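Local coordinates for ribonucleoside-diphosphate reductase, alpha chain (Actinobacillus ureae ATCC 25976, PDB 6DQX), which probably catalyses the reduction of ribonucleoside diphosphates to deoxyribonucleotides, as the catalytic alpha subunit of a class Id ribonucleotide reductase, at residues A[101-106]-A[287-292]; A[155-160]-A[193-198]; A[159-164]-A[203-208]; A[319-324]-A[342-347]. All blocks are in the same frame, centred on the assembly; numbering follows the deposited sequence.

Contact 1 of 4, residues A[101-106]-A[287-292]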
# COMPACT_ATOMS: atom_id res chain seq x y z
N LEU A 101 6.70 16.82 11.54
CA LEU A 101 5.48 17.53 11.88
C LEU A 101 5.33 17.46 13.41
O LEU A 101 5.78 16.51 14.04
CB LEU A 101 4.26 16.91 11.21
CG LEU A 101 4.18 17.01 9.68
CD1 LEU A 101 3.07 16.14 9.13
CD2 LEU A 101 3.99 18.46 9.25
N PRO A 102 4.64 18.45 13.99
CA PRO A 102 4.49 18.50 15.46
C PRO A 102 3.19 17.86 16.00
O PRO A 102 2.88 18.04 17.19
CB PRO A 102 4.54 20.01 15.72
CG PRO A 102 3.76 20.55 14.58
CD PRO A 102 4.20 19.71 13.38
N ILE A 103 2.44 17.13 15.16
CA ILE A 103 1.16 16.51 15.56
C ILE A 103 1.40 15.12 16.19
O ILE A 103 2.40 14.49 15.91
CB ILE A 103 0.13 16.41 14.41
CG1 ILE A 103 0.74 15.77 13.15
CG2 ILE A 103 -0.41 17.81 14.06
CD1 ILE A 103 -0.25 15.17 12.18
N SER A 104 0.46 14.69 17.04
CA SER A 104 0.55 13.40 17.79
C SER A 104 -0.53 12.37 17.44
O SER A 104 -0.59 11.29 18.03
CB SER A 104 0.52 13.69 19.32
OG SER A 104 1.77 14.24 19.74
N CYS A 105 -1.38 12.68 16.48
CA CYS A 105 -2.32 11.70 15.95
C CYS A 105 -2.69 12.06 14.51
O CYS A 105 -2.51 13.21 14.06
CB CYS A 105 -3.58 11.58 16.85
SG CYS A 105 -4.66 13.03 16.78
N PHE A 106 -3.23 11.07 13.80
CA PHE A 106 -3.68 11.23 12.42
C PHE A 106 -4.73 10.13 12.19
O PHE A 106 -4.41 8.93 12.22
CB PHE A 106 -2.50 11.10 11.46
CG PHE A 106 -2.80 11.53 10.06
CD1 PHE A 106 -3.62 10.76 9.24
CD2 PHE A 106 -2.27 12.71 9.54
CE1 PHE A 106 -3.91 11.15 7.94
CE2 PHE A 106 -2.55 13.10 8.23
CZ PHE A 106 -3.39 12.33 7.44
N SER A 287 -9.29 14.30 7.71
CA SER A 287 -8.63 13.32 8.61
C SER A 287 -8.26 14.10 9.88
O SER A 287 -7.61 15.15 9.80
CB SER A 287 -7.40 12.74 7.95
OG SER A 287 -7.80 11.98 6.83
N PHE A 288 -8.69 13.63 11.04
CA PHE A 288 -8.37 14.37 12.27
C PHE A 288 -6.90 14.35 12.58
O PHE A 288 -6.21 13.35 12.35
CB PHE A 288 -9.25 13.96 13.46
CG PHE A 288 -9.03 12.55 13.98
CD1 PHE A 288 -7.90 12.21 14.69
CD2 PHE A 288 -10.03 11.59 13.83
CE1 PHE A 288 -7.75 10.91 15.22
CE2 PHE A 288 -9.88 10.31 14.35
CZ PHE A 288 -8.74 9.98 15.03
N VAL A 289 -6.41 15.50 13.07
CA VAL A 289 -5.11 15.62 13.67
C VAL A 289 -5.24 16.45 14.94
O VAL A 289 -6.17 17.24 15.10
CB VAL A 289 -4.06 16.25 12.73
CG1 VAL A 289 -3.82 15.35 11.53
CG2 VAL A 289 -4.51 17.62 12.22
N CYS A 290 -4.25 16.31 15.82
CA CYS A 290 -4.26 17.03 17.10
C CYS A 290 -2.84 17.10 17.63
O CYS A 290 -1.99 16.30 17.24
CB CYS A 290 -5.16 16.27 18.08
SG CYS A 290 -5.68 17.21 19.53
N CYS A 291 -2.56 18.05 18.49
CA CYS A 291 -1.25 18.11 19.13
C CYS A 291 -1.46 18.11 20.61
O CYS A 291 -2.57 18.37 21.10
CB CYS A 291 -0.47 19.32 18.70
SG CYS A 291 -1.31 20.86 19.03
N LEU A 292 -0.42 17.79 21.33
CA LEU A 292 -0.54 17.62 22.77
C LEU A 292 0.64 18.14 23.50
O LEU A 292 1.74 18.26 22.96
CB LEU A 292 -0.79 16.15 23.12
CG LEU A 292 0.30 15.10 23.08
CD1 LEU A 292 1.15 15.10 24.34
CD2 LEU A 292 -0.29 13.70 22.89
O HOH W 1 1.95 16.94 19.55
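This is a buried antiparallel strand contact in the ten-stranded alpha/beta barrel of ribonucleotide reductases, where the start of strand 105-109 meets strand 288-296. The pairing is loose at this end, and one straight bond carries it: S104 N donates to C290 O at 2.9 Å, with 172° at the hydrogen. Next to it the barrel brings two cysteines together. C105 SG lies 3.5 Å from C290 CB, yet the two SG atoms are 5.1 Å apart, so no disulfide joins C105 and C290 in this model; their placement is consistent with the redox-active cysteine pair of class I reductases. The same C105 sulfur approaches the F288 ring at its edge, close to the ring plane, 3.9 Å from F288 CD1. V289 turns to the other side of the strands, where its CG1 meets I103 CD1 at 3.6 Å and F106 CD2 at 3.7 Å. The F106 and V289 side chains extend alongside each other in one direction, and helices 114-130 and 334-343 pack over this cluster. At the loop end one water ties P102 O, S104 OG and L292 N together, 2.7 Å from S104 OG.

Contact 2 of 4, residues A[155-160]-A[193-198]. With EDO (1,2-ethanediol), chain I.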
# COMPACT_ATOMS: atom_id res chain seq x y z
N ASP A 155 -14.02 -8.76 -0.86
CA ASP A 155 -13.22 -9.51 0.09
C ASP A 155 -13.30 -8.96 1.52
O ASP A 155 -12.81 -9.58 2.45
CB ASP A 155 -11.78 -9.53 -0.38
CG ASP A 155 -11.63 -10.24 -1.70
OD1 ASP A 155 -11.64 -11.50 -1.70
OD2 ASP A 155 -11.51 -9.53 -2.72
N GLY A 156 -13.92 -7.79 1.67
CA GLY A 156 -14.27 -7.23 2.97
C GLY A 156 -13.17 -6.41 3.61
O GLY A 156 -12.09 -6.23 3.04
N SER A 157 -13.45 -5.93 4.82
CA SER A 157 -12.62 -4.96 5.50
C SER A 157 -11.32 -5.54 6.05
O SER A 157 -10.30 -4.84 6.12
CB SER A 157 -13.43 -4.35 6.65
OG SER A 157 -13.80 -5.37 7.58
N PHE A 158 -11.35 -6.80 6.47
CA PHE A 158 -10.14 -7.44 6.97
C PHE A 158 -9.08 -7.59 5.87
O PHE A 158 -7.88 -7.35 6.09
CB PHE A 158 -10.47 -8.80 7.59
CG PHE A 158 -9.27 -9.52 8.10
CD1 PHE A 158 -8.55 -10.37 7.27
CD2 PHE A 158 -8.81 -9.31 9.40
CE1 PHE A 158 -7.41 -11.01 7.71
CE2 PHE A 158 -7.68 -9.95 9.86
CZ PHE A 158 -6.97 -10.81 9.02
N ASN A 159 -9.52 -7.98 4.69
CA ASN A 159 -8.67 -8.02 3.51
C ASN A 159 -7.90 -6.69 3.32
O ASN A 159 -6.69 -6.69 3.18
CB ASN A 159 -9.55 -8.34 2.28
CG ASN A 159 -8.78 -8.30 0.98
OD1 ASN A 159 -7.91 -9.12 0.75
ND2 ASN A 159 -9.11 -7.34 0.12
N PHE A 160 -8.61 -5.56 3.36
CA PHE A 160 -7.92 -4.26 3.22
C PHE A 160 -7.00 -3.89 4.39
O PHE A 160 -6.03 -3.15 4.21
CB PHE A 160 -8.90 -3.13 2.92
CG PHE A 160 -9.60 -3.30 1.62
CD1 PHE A 160 -8.88 -3.26 0.42
CD2 PHE A 160 -10.94 -3.57 1.59
CE1 PHE A 160 -9.52 -3.46 -0.77
CE2 PHE A 160 -11.58 -3.78 0.39
CZ PHE A 160 -10.87 -3.72 -0.80
N ASP A 193 -15.70 -11.23 13.13
CA ASP A 193 -14.99 -12.49 13.44
C ASP A 193 -13.58 -12.54 12.85
O ASP A 193 -12.67 -13.07 13.50
CB ASP A 193 -15.79 -13.72 12.98
CG ASP A 193 -17.06 -13.95 13.80
OD1 ASP A 193 -17.05 -13.66 15.01
OD2 ASP A 193 -18.06 -14.45 13.22
N GLU A 194 -13.38 -11.98 11.66
CA GLU A 194 -12.03 -11.96 11.08
C GLU A 194 -11.10 -11.04 11.87
O GLU A 194 -9.95 -11.36 12.08
CB GLU A 194 -12.04 -11.53 9.62
CG GLU A 194 -12.75 -12.49 8.68
CD GLU A 194 -12.59 -12.06 7.24
OE1 GLU A 194 -13.59 -11.63 6.61
OE2 GLU A 194 -11.45 -12.10 6.75
N TRP A 195 -11.60 -9.87 12.26
CA TRP A 195 -10.79 -8.92 13.05
C TRP A 195 -10.42 -9.47 14.43
O TRP A 195 -9.32 -9.25 14.89
CB TRP A 195 -11.54 -7.60 13.21
CG TRP A 195 -11.57 -6.77 11.97
CD1 TRP A 195 -12.34 -6.96 10.86
CD2 TRP A 195 -10.80 -5.59 11.71
NE1 TRP A 195 -12.11 -5.97 9.93
CE2 TRP A 195 -11.16 -5.12 10.43
CE3 TRP A 195 -9.83 -4.89 12.44
CZ2 TRP A 195 -10.59 -3.98 9.85
CZ3 TRP A 195 -9.26 -3.74 11.87
CH2 TRP A 195 -9.63 -3.32 10.58
N LEU A 196 -11.32 -10.22 15.05
CA LEU A 196 -11.05 -10.82 16.38
C LEU A 196 -9.91 -11.86 16.44
O LEU A 196 -9.47 -12.21 17.54
CB LEU A 196 -12.33 -11.38 17.01
CG LEU A 196 -13.35 -10.36 17.53
CD1 LEU A 196 -14.53 -11.06 18.16
CD2 LEU A 196 -12.73 -9.39 18.53
N ASP A 197 -9.42 -12.32 15.28
CA ASP A 197 -8.23 -13.19 15.21
C ASP A 197 -6.93 -12.46 14.87
O ASP A 197 -5.90 -13.08 14.72
CB ASP A 197 -8.48 -14.37 14.25
CG ASP A 197 -9.50 -15.35 14.79
OD1 ASP A 197 -9.70 -15.40 16.02
OD2 ASP A 197 -10.12 -16.06 14.00
N ILE A 198 -6.97 -11.12 14.76
CA ILE A 198 -5.76 -10.33 14.61
C ILE A 198 -4.76 -10.69 15.73
O ILE A 198 -5.17 -10.88 16.86
CB ILE A 198 -6.09 -8.81 14.63
CG1 ILE A 198 -6.66 -8.41 13.26
CG2 ILE A 198 -4.87 -7.98 14.99
CD1 ILE A 198 -7.13 -6.97 13.13
C1 EDO I . -9.76 -16.27 10.89
O1 EDO I . -10.86 -15.53 11.43
C2 EDO I . -10.32 -17.43 10.08
O2 EDO I . -10.81 -16.88 8.85
O HOH W 2 -12.73 -9.13 5.10
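F158 turns the edge of its ring onto the face of the W195 indole in a T-shaped stack, with the phenyl and five-membered ring centroids 5.9 Å apart and the planes at 84°. The stack lies in the alpha/beta barrel, where the first turn of helix 156-170, the connection between parallel strands 134-137 and 181-186, meets the short helix 192-195 that follows the second of these strands. CG of F158 is anti to the backbone N (chi1 179°), and this swings the ring away from its own helix toward the partner. There E194 crosses it at a slant: E194 CB is 3.7 Å from F158 CG, while E194 OE2, held in a salt bridge by R144, comes within 3.4 Å of F158 CD1. I198 CG1 closes on the ring edge, near its plane. The indole is fixed by a polar bond as well as by the stack, since S157 OG accepts from it and is also bonded to D191. Beyond, N159 reaches V170 of the second subunit. A water joins the two segments by donating to D155 O at 2.7 Å and E194 OE1 at 3.0 Å. The indole bond is nearly in the ring plane: W195 NE1 to S157 OG, 3.0 Å, with 164° at the hydrogen.

Contact 3 of 4, residues A[159-164]-A[203-208]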
# COMPACT_ATOMS: atom_id res chain seq x y z
N ASN A 159 -9.52 -7.98 4.69
CA ASN A 159 -8.67 -8.02 3.51
C ASN A 159 -7.90 -6.69 3.32
O ASN A 159 -6.69 -6.69 3.18
CB ASN A 159 -9.55 -8.34 2.28
CG ASN A 159 -8.78 -8.30 0.98
OD1 ASN A 159 -7.91 -9.12 0.75
ND2 ASN A 159 -9.11 -7.34 0.12
N PHE A 160 -8.61 -5.56 3.36
CA PHE A 160 -7.92 -4.26 3.22
C PHE A 160 -7.00 -3.89 4.39
O PHE A 160 -6.03 -3.15 4.21
CB PHE A 160 -8.90 -3.13 2.92
CG PHE A 160 -9.60 -3.30 1.62
CD1 PHE A 160 -8.88 -3.26 0.42
CD2 PHE A 160 -10.94 -3.57 1.59
CE1 PHE A 160 -9.52 -3.46 -0.77
CE2 PHE A 160 -11.58 -3.78 0.39
CZ PHE A 160 -10.87 -3.72 -0.80
N SER A 161 -7.28 -4.41 5.59
CA SER A 161 -6.37 -4.18 6.73
C SER A 161 -4.96 -4.71 6.47
O SER A 161 -4.01 -4.14 6.96
CB SER A 161 -6.94 -4.77 8.03
OG SER A 161 -6.68 -6.16 8.18
N LYS A 162 -4.83 -5.74 5.62
CA LYS A 162 -3.52 -6.28 5.23
C LYS A 162 -2.64 -5.25 4.57
O LYS A 162 -1.44 -5.22 4.76
CB LYS A 162 -3.66 -7.54 4.33
CG LYS A 162 -4.39 -8.67 5.02
CD LYS A 162 -4.20 -10.02 4.34
CE LYS A 162 -4.96 -10.10 3.05
NZ LYS A 162 -4.88 -11.46 2.44
N LEU A 163 -3.25 -4.33 3.83
CA LEU A 163 -2.52 -3.27 3.19
C LEU A 163 -1.86 -2.33 4.20
O LEU A 163 -0.71 -1.93 4.06
CB LEU A 163 -3.50 -2.51 2.30
CG LEU A 163 -3.05 -1.48 1.30
CD1 LEU A 163 -1.80 -1.91 0.54
CD2 LEU A 163 -4.23 -1.25 0.36
N PHE A 164 -2.60 -1.99 5.25
CA PHE A 164 -2.08 -1.05 6.24
C PHE A 164 -1.02 -1.69 7.12
O PHE A 164 -0.02 -1.06 7.46
CB PHE A 164 -3.24 -0.46 7.03
CG PHE A 164 -4.14 0.37 6.16
CD1 PHE A 164 -3.80 1.70 5.91
CD2 PHE A 164 -5.24 -0.18 5.52
CE1 PHE A 164 -4.59 2.47 5.06
CE2 PHE A 164 -6.03 0.59 4.67
CZ PHE A 164 -5.70 1.92 4.44
N ASN A 203 -1.86 -15.57 11.68
CA ASN A 203 -2.84 -14.61 11.13
C ASN A 203 -2.06 -13.60 10.31
O ASN A 203 -0.93 -13.25 10.67
CB ASN A 203 -3.67 -13.96 12.25
CG ASN A 203 -4.75 -13.00 11.74
OD1 ASN A 203 -4.47 -11.81 11.50
ND2 ASN A 203 -5.99 -13.50 11.60
N PRO A 204 -2.62 -13.16 9.16
CA PRO A 204 -1.89 -12.18 8.37
C PRO A 204 -1.51 -10.91 9.12
O PRO A 204 -0.52 -10.31 8.77
CB PRO A 204 -2.86 -11.84 7.24
CG PRO A 204 -3.76 -13.01 7.13
CD PRO A 204 -3.84 -13.63 8.49
N ILE A 205 -2.28 -10.52 10.13
CA ILE A 205 -2.09 -9.24 10.82
C ILE A 205 -1.39 -9.43 12.17
O ILE A 205 -2.00 -9.94 13.11
CB ILE A 205 -3.44 -8.55 11.08
CG1 ILE A 205 -4.27 -8.43 9.79
CG2 ILE A 205 -3.22 -7.18 11.74
CD1 ILE A 205 -3.59 -7.71 8.67
N GLN A 206 -0.14 -9.00 12.25
CA GLN A 206 0.70 -9.10 13.46
C GLN A 206 1.22 -7.75 13.97
O GLN A 206 1.62 -7.68 15.12
CB GLN A 206 1.91 -10.00 13.18
CG GLN A 206 1.58 -11.45 12.84
CD GLN A 206 0.87 -12.17 13.96
OE1 GLN A 206 1.12 -11.93 15.14
NE2 GLN A 206 -0.04 -13.06 13.60
N LEU A 207 1.22 -6.69 13.15
CA LEU A 207 1.92 -5.44 13.51
C LEU A 207 0.95 -4.35 13.95
O LEU A 207 1.21 -3.66 14.93
CB LEU A 207 2.79 -4.92 12.35
CG LEU A 207 3.80 -5.92 11.76
CD1 LEU A 207 4.82 -5.20 10.87
CD2 LEU A 207 4.53 -6.72 12.82
N MET A 208 -0.14 -4.18 13.21
CA MET A 208 -1.09 -3.12 13.51
C MET A 208 -1.93 -3.52 14.71
O MET A 208 -2.14 -4.72 15.00
CB MET A 208 -1.96 -2.77 12.31
CG MET A 208 -2.91 -3.85 11.84
SD MET A 208 -4.01 -3.23 10.56
CE MET A 208 -5.45 -2.80 11.50
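I205 puts its CD1 methyl against helix 156-170, 3.5 Å from S161 OG and 3.7 Å from K162 CA, covering the helix surface between these two residues. On one flank P204 CB lies 3.7 Å from K162 CD, the CB edge of the proline meeting the aliphatic part of the lysine at a slant, where the lysine chain bends at chi3 (-72°). On the other, M208 SD comes to 3.7 Å from S161 O. No hydrogen bond crosses between the segments. The second shell shapes the loop. N203 OD1 accepts from I205 N at 2.9 Å in an Asx turn, and Q206 NE2 reaches back to N203 O at 3.1 Å with 166° at the hydrogen, while D165 OD1 takes the backbone N-H groups of both L207 and M208. S161 OG is bonded to F158 O one turn earlier in the helix. The segment 203-208 leads from helix 192-195 into strand 209-213 of the alpha/beta barrel, along one side of helix 156-170. Helix 114-130 covers F160, L163 and F164, and helix 156-170 meets V167 and V170 of the second subunit, residues of the same helix there, forming part of the dimer interface.

Contact 4 of 4, residues A[319-324]-A[342-347]; sequences VMSEFI and RHRALG. With EDO (1,2-ethanediol), chain F.
The contact belongs to the joint where helix 334-343 ends and the chain turns into strand 347-351, with R344 reaching back to S321 on helix 308-327. R344 is the first residue to leave the helix, with positive phi (50°), and its side chain runs out to the neighbouring helix. There R344 NH2 donates to S321 OG at 2.6 Å; the bond is bent, 147° at the hydrogen, and the oxygen sits somewhat out of the guanidinium plane. D317, one turn before S321, makes a salt bridge with R344 NE, so the guanidinium group is held at two points along one helix and its rotation is probably restricted. I324 CD1 meets R344 NH1 at 3.4 Å, the two side chains crossing at about a right angle. M320 packs against the start of the arginine: its CG is 4.1 Å from R344 CA, and its bent chain brings CE to 4.0 Å from A345 O. An ethanediol, probably from the crystallisation liquor, is hydrogen-bonded through its O1 to S321 OG at 2.9 Å. Helices 308-327 and 334-343 form most of the connection between parallel strands 288-296 and 347-351, the beta-alpha-beta crossover of which alpha/beta barrels are built.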
# COMPACT_ATOMS: atom_id res chain seq x y z
N VAL A 319 1.44 25.65 17.75
CA VAL A 319 1.84 24.37 17.21
C VAL A 319 0.93 23.93 16.06
O VAL A 319 1.41 23.54 14.99
CB VAL A 319 1.93 23.30 18.32
CG1 VAL A 319 2.12 21.91 17.73
CG2 VAL A 319 3.08 23.63 19.30
N MET A 320 -0.39 24.05 16.23
CA MET A 320 -1.31 23.76 15.15
C MET A 320 -1.12 24.70 13.95
O MET A 320 -1.19 24.26 12.80
CB MET A 320 -2.78 23.83 15.63
CG MET A 320 -3.80 23.18 14.71
SD MET A 320 -3.56 21.43 14.29
CE MET A 320 -2.74 20.80 15.76
N SER A 321 -0.86 25.98 14.20
CA SER A 321 -0.51 26.89 13.10
C SER A 321 0.71 26.39 12.30
O SER A 321 0.70 26.43 11.07
CB SER A 321 -0.30 28.32 13.61
OG SER A 321 -1.51 28.82 14.15
N GLU A 322 1.71 25.85 13.00
CA GLU A 322 2.85 25.23 12.31
C GLU A 322 2.46 24.02 11.47
O GLU A 322 2.90 23.89 10.30
CB GLU A 322 3.97 24.81 13.28
CG GLU A 322 5.13 24.15 12.55
CD GLU A 322 6.30 23.86 13.42
OE1 GLU A 322 7.07 24.80 13.66
OE2 GLU A 322 6.46 22.70 13.84
N PHE A 323 1.66 23.11 12.04
CA PHE A 323 1.19 21.98 11.26
C PHE A 323 0.48 22.48 10.00
O PHE A 323 0.72 21.95 8.90
CB PHE A 323 0.30 21.01 12.04
CG PHE A 323 -0.40 20.03 11.16
CD1 PHE A 323 0.27 18.89 10.71
CD2 PHE A 323 -1.67 20.28 10.68
CE1 PHE A 323 -0.34 18.01 9.83
CE2 PHE A 323 -2.30 19.40 9.80
CZ PHE A 323 -1.63 18.27 9.38
N ILE A 324 -0.40 23.46 10.15
CA ILE A 324 -1.16 23.98 9.01
C ILE A 324 -0.17 24.50 7.96
O ILE A 324 -0.30 24.13 6.78
CB ILE A 324 -2.20 25.04 9.45
CG1 ILE A 324 -3.34 24.35 10.21
CG2 ILE A 324 -2.78 25.84 8.26
CD1 ILE A 324 -4.08 25.27 11.16
N ARG A 342 -9.80 24.06 9.66
CA ARG A 342 -11.18 24.34 10.02
C ARG A 342 -11.53 24.13 11.49
O ARG A 342 -12.46 24.78 11.98
CB ARG A 342 -12.10 23.54 9.13
CG ARG A 342 -11.87 23.84 7.66
CD ARG A 342 -12.64 22.90 6.78
NE ARG A 342 -14.06 23.19 6.70
CZ ARG A 342 -15.07 22.39 7.03
NH1 ARG A 342 -14.91 21.17 7.52
NH2 ARG A 342 -16.30 22.82 6.83
N HIS A 343 -10.83 23.22 12.16
CA HIS A 343 -11.14 22.79 13.54
C HIS A 343 -10.20 23.35 14.59
O HIS A 343 -10.63 23.69 15.68
CB HIS A 343 -11.08 21.25 13.65
CG HIS A 343 -12.18 20.54 12.94
ND1 HIS A 343 -12.23 20.37 11.57
CD2 HIS A 343 -13.27 19.93 13.43
CE1 HIS A 343 -13.33 19.69 11.26
NE2 HIS A 343 -13.98 19.42 12.38
N ARG A 344 -8.90 23.36 14.28
CA ARG A 344 -7.86 23.70 15.24
C ARG A 344 -7.98 22.91 16.56
O ARG A 344 -7.83 23.47 17.65
CB ARG A 344 -7.85 25.22 15.49
CG ARG A 344 -7.70 26.06 14.24
CD ARG A 344 -7.43 27.53 14.58
NE ARG A 344 -6.07 27.65 15.11
CZ ARG A 344 -4.96 27.78 14.38
NH1 ARG A 344 -5.00 27.93 13.06
NH2 ARG A 344 -3.78 27.81 14.98
N ALA A 345 -8.29 21.62 16.47
CA ALA A 345 -8.45 20.81 17.68
C ALA A 345 -7.15 20.68 18.46
O ALA A 345 -6.09 20.46 17.86
CB ALA A 345 -8.99 19.43 17.34
N LEU A 346 -7.21 20.87 19.79
CA LEU A 346 -6.09 20.66 20.69
C LEU A 346 -6.38 19.55 21.72
O LEU A 346 -7.55 19.23 22.04
CB LEU A 346 -5.74 21.95 21.45
CG LEU A 346 -5.65 23.25 20.62
CD1 LEU A 346 -5.36 24.43 21.54
CD2 LEU A 346 -4.59 23.11 19.53
N GLY A 347 -5.29 19.03 22.27
CA GLY A 347 -5.34 17.93 23.23
C GLY A 347 -4.39 18.16 24.39
O GLY A 347 -3.39 17.47 24.53
C1 EDO F . -0.82 32.19 15.87
O1 EDO F . -0.11 31.13 15.22
C2 EDO F . -1.85 31.67 16.85
O2 EDO F . -2.62 30.61 16.29

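Overall arrangement
From the N terminus, contact 1 opens at 101-106 and closes a loop of 180 residues at 287-292, joining strand 105-109 to the antiparallel 288-296. Contacts 2 and 3 lie within that loop: both start from helix 156-170 and close in turn at 193-198 and 203-208, N203 and I205 meeting F158 in one patch that touches the second subunit. Contact 4 opens only after contact 1 has closed, yet their centres are about 8 Å apart and C290 SG packs on L346; it joins the two helices that lead on to the parallel strand 347-351. The centre of contact 1 lies about 27 and 23 Å from those of contacts 2 and 3, that of contact 4 about 33 and 31 Å.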